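Local atomic coordinates of capsid protein (PDB entry 3N7X), a protein that forms the icosahedral capsid of a shrimp densovirus from 60 copies of one beta-barrel subunit, and binds calcium. Residues A[201-204]-A[208-211]; A[57-62]-A[70-75]. One frame throughout, in Å; residues are numbered along the deposited sequence.

Overall arrangement
Both contacts join the two antiparallel sheets of the capsid protein's beta-barrel. Contact 2 comes first along the chain: strand 45-59 of one sheet leads through a loop to strand 70-74 of the other. Contact 1 follows in series and makes the return step, from strand 199-203 to strand 208-214. Strands 70-74 and 199-203 therefore lie in one sheet, and strands 45-59 and 208-214 in the other. The contact centres are about 14 Å apart, and the nearest atoms are about 6 Å apart without touching. The two contacts thus tie the same pair of sheets at separate places within a subunit of the 60-chain shell.

Contact 1. Residues A[201-204]-A[208-211]; sequences EQMR and RKAY
Lys-209 and Tyr-211 reach from strand 208-214 to the carboxylate of Glu-201 on strand 199-203. The strands are consecutive, linked by a short turn, and belong to the two facing sheets of the viral beta-barrel, the jelly roll of parvovirus capsid proteins. The segment axes run at 128° and come no nearer than 8.4 Å, so side chains bridge the gap.

The Lys-209 chain is bent at its second torsion (chi2 -61°). Lys-209 CG packs against Met-203 CG at 3.8 Å, and the two chains lie alongside, pointing opposite ways. Lys-209 NZ forms a salt bridge with Glu-201 OE1 at 2.8 Å, meeting it from above the carboxylate plane. A weak hydrogen bond also joins Lys-209 NZ to Gln-202 O at 3.0 Å.

Tyr-211 approaches Glu-201 from the opposite direction. Its OH donates to Glu-201 OE2 at 2.7 Å. This hydroxyl too meets the carboxylate from out of its plane, on the same face as the ammonium. The oxygen lies at the ring edge, near the ring plane, and the carboxylate stands 90° to the ring.

Met-203 also touches Met-120 and Met-123 of strand 111-131, while Ile-151 packs on Glu-201, Met-203 and Tyr-211.

Each carboxylate oxygen has its own donor from the facing strand, which helps to hold the group in place. The nearby ammonium and hydroxyl probably favour the ionised glutamate.

Contact 2. Residues A[57-62]-A[70-75]; sequences EFDAAN and NLYCLP
Asp-59 makes an Asx turn where the chain of strand 45-59 leads into the loop, and Tyr-72 of strand 70-74 docks onto it. The two strands lie in different sheets of the barrel, and the segments run nearly antiparallel. In the turn, Asp-59 OD1 accepts from Ala-61 N at 2.6 Å. With CG set between the backbone N and the carbonyl carbon (chi1 60°), the carboxylate is placed near the chain that follows.

Tyr-72 OH donates to the same oxygen, Asp-59 OD1, at 2.7 Å. The two donors come from opposite faces of the carboxylate plane, and the hydroxyl stands 66° out of it. Relative to the tyrosine ring, OD1 lies at the edge, in plane. The aspartate side chain lies across the end of the tyrosine.

Phe-58 meets a face of the Tyr-72 ring with its edge. This is a T-shaped pair with centroids 5.1 Å apart and planes at 79°. Phe-58 CD1 does the touching, 3.6 Å from Tyr-72 CG and away from the ring centre. Ala-61 CB lies obliquely to the tyrosine ring, 4.1 Å from Tyr-72 CE1. The same methyl rests 3.5 Å from Asn-70 O.

Leu-180 packs on both Ala-61 and Tyr-72. The side chain of Glu-57 is about 4 Å from a bound calcium ion, close to the calcium-site residue Tyr-55.

The hydroxyl bond holds the far end of the ring in place, while the Phe-58 edge against one face limits its rotation. One oxygen thus serves both the turn and the tyrosine, and its two donors probably help to stabilise its negative charge.

Contact 1. Residues A[201-204]-A[208-211]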
loop_
_atom_site.group_PDB
_atom_site.type_symbol
_atom_site.label_atom_id
_atom_site.label_comp_id
_atom_site.label_asym_id
_atom_site.label_seq_id
_atom_site.Cartn_x
_atom_site.Cartn_y
_atom_site.Cartn_z
ATOM N N GLU A 201 84.526 29.826 13.739
ATOM C CA GLU A 201 83.921 28.710 14.441
ATOM C C GLU A 201 85.004 28.019 15.245
ATOM O O GLU A 201 86.197 28.196 14.979
ATOM C CB GLU A 201 83.241 27.731 13.478
ATOM C CG GLU A 201 84.139 26.804 12.694
ATOM C CD GLU A 201 83.326 25.833 11.834
ATOM O OE1 GLU A 201 82.477 25.104 12.401
ATOM O OE2 GLU A 201 83.525 25.797 10.598
ATOM N N GLN A 202 84.588 27.252 16.244
ATOM C CA GLN A 202 85.529 26.556 17.103
ATOM C C GLN A 202 85.499 25.061 16.865
ATOM O O GLN A 202 84.492 24.513 16.420
ATOM C CB GLN A 202 85.189 26.818 18.571
ATOM C CG GLN A 202 85.098 28.277 18.947
ATOM C CD GLN A 202 84.677 28.471 20.392
ATOM O OE1 GLN A 202 84.511 27.500 21.138
ATOM N NE2 GLN A 202 84.506 29.730 20.801
ATOM N N MET A 203 86.614 24.402 17.157
ATOM C CA MET A 203 86.685 22.961 17.029
ATOM C C MET A 203 87.270 22.415 18.316
ATOM O O MET A 203 88.306 22.889 18.783
ATOM C CB MET A 203 87.569 22.534 15.866
ATOM C CG MET A 203 87.676 21.019 15.756
ATOM S SD MET A 203 88.777 20.457 14.445
ATOM C CE MET A 203 88.574 18.642 14.540
ATOM N N ARG A 204 86.596 21.433 18.900
ATOM C CA ARG A 204 87.077 20.822 20.126
ATOM C C ARG A 204 86.897 19.317 20.069
ATOM O O ARG A 204 86.394 18.778 19.083
ATOM C CB ARG A 204 86.355 21.405 21.342
ATOM C CG ARG A 204 84.926 21.806 21.081
ATOM C CD ARG A 204 84.196 22.168 22.375
ATOM N NE ARG A 204 84.679 23.388 23.032
ATOM C CZ ARG A 204 84.638 24.601 22.491
ATOM N NH1 ARG A 204 84.148 24.759 21.269
ATOM N NH2 ARG A 204 85.049 25.662 23.184
ATOM N N ARG A 208 83.606 17.325 14.394
ATOM C CA ARG A 208 83.987 16.903 13.052
ATOM C C ARG A 208 83.801 18.182 12.246
ATOM O O ARG A 208 82.739 18.797 12.300
ATOM C CB ARG A 208 83.065 15.814 12.505
ATOM C CG ARG A 208 83.241 14.453 13.144
ATOM C CD ARG A 208 82.384 13.411 12.444
ATOM N NE ARG A 208 82.876 13.100 11.105
ATOM C CZ ARG A 208 83.871 12.252 10.847
ATOM N NH1 ARG A 208 84.496 11.619 11.839
ATOM N NH2 ARG A 208 84.234 12.024 9.592
ATOM N N LYS A 209 84.839 18.603 11.534
ATOM C CA LYS A 209 84.758 19.818 10.734
ATOM C C LYS A 209 85.010 19.464 9.286
ATOM O O LYS A 209 86.120 19.085 8.905
ATOM C CB LYS A 209 85.785 20.842 11.217
ATOM C CG LYS A 209 85.561 21.301 12.651
ATOM C CD LYS A 209 84.203 21.973 12.813
ATOM C CE LYS A 209 84.029 22.519 14.225
ATOM N NZ LYS A 209 82.729 23.226 14.415
ATOM N N ALA A 210 83.967 19.585 8.478
ATOM C CA ALA A 210 84.065 19.249 7.069
ATOM C C ALA A 210 83.994 20.466 6.167
ATOM O O ALA A 210 83.136 21.334 6.338
ATOM C CB ALA A 210 82.969 18.268 6.702
ATOM N N TYR A 211 84.908 20.519 5.206
ATOM C CA TYR A 211 84.959 21.615 4.254
ATOM C C TYR A 211 85.132 20.983 2.893
ATOM O O TYR A 211 85.974 20.101 2.711
ATOM C CB TYR A 211 86.135 22.534 4.577
ATOM C CG TYR A 211 86.072 23.069 5.989
ATOM C CD1 TYR A 211 85.189 24.099 6.330
ATOM C CD2 TYR A 211 86.836 22.493 7.006
ATOM C CE1 TYR A 211 85.066 24.535 7.653
ATOM C CE2 TYR A 211 86.720 22.921 8.329
ATOM C CZ TYR A 211 85.833 23.939 8.645
ATOM O OH TYR A 211 85.707 24.340 9.957
#

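Contact 2. Residues A[57-62]-A[70-75]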
loop_
_atom_site.group_PDB
_atom_site.type_symbol
_atom_site.label_atom_id
_atom_site.label_comp_id
_atom_site.label_asym_id
_atom_site.label_seq_id
_atom_site.Cartn_x
_atom_site.Cartn_y
_atom_site.Cartn_z
ATOM N N GLU A 57 98.971 19.299 13.365
ATOM C CA GLU A 57 99.181 19.835 14.705
ATOM C C GLU A 57 99.095 21.351 14.610
ATOM O O GLU A 57 99.455 21.933 13.587
ATOM C CB GLU A 57 100.550 19.438 15.263
ATOM C CG GLU A 57 100.786 17.945 15.403
ATOM C CD GLU A 57 101.237 17.305 14.102
ATOM O OE1 GLU A 57 102.071 17.923 13.403
ATOM O OE2 GLU A 57 100.774 16.185 13.781
ATOM N N PHE A 58 98.625 21.988 15.675
ATOM C CA PHE A 58 98.483 23.437 15.687
ATOM C C PHE A 58 98.790 24.026 17.052
ATOM O O PHE A 58 98.597 23.370 18.076
ATOM C CB PHE A 58 97.042 23.838 15.360
ATOM C CG PHE A 58 96.548 23.353 14.032
ATOM C CD1 PHE A 58 96.934 23.985 12.856
ATOM C CD2 PHE A 58 95.666 22.274 13.960
ATOM C CE1 PHE A 58 96.449 23.556 11.626
ATOM C CE2 PHE A 58 95.176 21.836 12.736
ATOM C CZ PHE A 58 95.566 22.478 11.564
ATOM N N ASP A 59 99.260 25.269 17.055
ATOM C CA ASP A 59 99.503 25.993 18.296
ATOM C C ASP A 59 98.872 27.365 18.061
ATOM O O ASP A 59 98.149 27.544 17.085
ATOM C CB ASP A 59 100.998 26.115 18.622
ATOM C CG ASP A 59 101.783 26.841 17.553
ATOM O OD1 ASP A 59 101.186 27.592 16.752
ATOM O OD2 ASP A 59 103.018 26.668 17.528
ATOM N N ALA A 60 99.143 28.327 18.934
ATOM C CA ALA A 60 98.548 29.648 18.787
ATOM C C ALA A 60 99.140 30.494 17.657
ATOM O O ALA A 60 98.884 31.702 17.586
ATOM C CB ALA A 60 98.633 30.399 20.108
ATOM N N ALA A 61 99.921 29.870 16.777
ATOM C CA ALA A 61 100.532 30.572 15.637
ATOM C C ALA A 61 101.423 31.734 16.066
ATOM O O ALA A 61 101.613 32.705 15.327
ATOM C CB ALA A 61 99.442 31.081 14.695
ATOM N N ASN A 62 101.983 31.618 17.261
ATOM C CA ASN A 62 102.832 32.660 17.813
ATOM C C ASN A 62 104.316 32.302 17.806
ATOM O O ASN A 62 104.706 31.164 17.547
ATOM C CB ASN A 62 102.409 32.933 19.250
ATOM C CG ASN A 62 102.554 31.706 20.124
ATOM O OD1 ASN A 62 101.968 30.655 19.842
ATOM N ND2 ASN A 62 103.346 31.825 21.185
ATOM N N ASN A 70 99.870 35.915 12.245
ATOM C CA ASN A 70 99.765 34.725 11.407
ATOM C C ASN A 70 98.662 33.747 11.774
ATOM O O ASN A 70 98.153 33.741 12.894
ATOM C CB ASN A 70 101.089 33.955 11.396
ATOM C CG ASN A 70 102.264 34.816 10.999
ATOM O OD1 ASN A 70 102.885 35.454 11.845
ATOM N ND2 ASN A 70 102.569 34.850 9.704
ATOM N N LEU A 71 98.314 32.912 10.802
ATOM C CA LEU A 71 97.304 31.875 10.962
ATOM C C LEU A 71 97.720 30.730 10.051
ATOM O O LEU A 71 98.373 30.953 9.029
ATOM C CB LEU A 71 95.922 32.387 10.537
ATOM C CG LEU A 71 95.242 33.443 11.415
ATOM C CD1 LEU A 71 93.954 33.922 10.748
ATOM C CD2 LEU A 71 94.950 32.859 12.792
ATOM N N TYR A 72 97.372 29.505 10.425
ATOM C CA TYR A 72 97.702 28.373 9.580
ATOM C C TYR A 72 96.679 28.392 8.467
ATOM O O TYR A 72 95.514 28.716 8.694
ATOM C CB TYR A 72 97.581 27.053 10.333
ATOM C CG TYR A 72 98.599 26.862 11.422
ATOM C CD1 TYR A 72 98.365 27.334 12.713
ATOM C CD2 TYR A 72 99.798 26.194 11.169
ATOM C CE1 TYR A 72 99.301 27.142 13.727
ATOM C CE2 TYR A 72 100.738 25.997 12.172
ATOM C CZ TYR A 72 100.486 26.471 13.448
ATOM O OH TYR A 72 101.418 26.276 14.445
ATOM N N CYS A 73 97.110 28.052 7.261
ATOM C CA CYS A 73 96.203 28.033 6.130
ATOM C C CYS A 73 96.090 26.629 5.555
ATOM O O CYS A 73 97.081 25.907 5.470
ATOM C CB CYS A 73 96.696 28.997 5.047
ATOM S SG CYS A 73 95.755 28.924 3.497
ATOM N N LEU A 74 94.876 26.236 5.185
ATOM C CA LEU A 74 94.653 24.932 4.574
ATOM C C LEU A 74 94.003 25.189 3.220
ATOM O O LEU A 74 92.794 25.404 3.128
ATOM C CB LEU A 74 93.741 24.059 5.440
ATOM C CG LEU A 74 93.365 22.709 4.808
ATOM C CD1 LEU A 74 94.609 21.975 4.331
ATOM C CD2 LEU A 74 92.615 21.867 5.821
ATOM N N PRO A 75 94.808 25.188 2.150
ATOM C CA PRO A 75 94.325 25.427 0.787
ATOM C C PRO A 75 93.666 24.206 0.148
ATOM O O PRO A 75 94.287 23.498 -0.645
ATOM C CB PRO A 75 95.591 25.857 0.060
ATOM C CG PRO A 75 96.621 24.973 0.686
ATOM C CD PRO A 75 96.272 25.014 2.168
#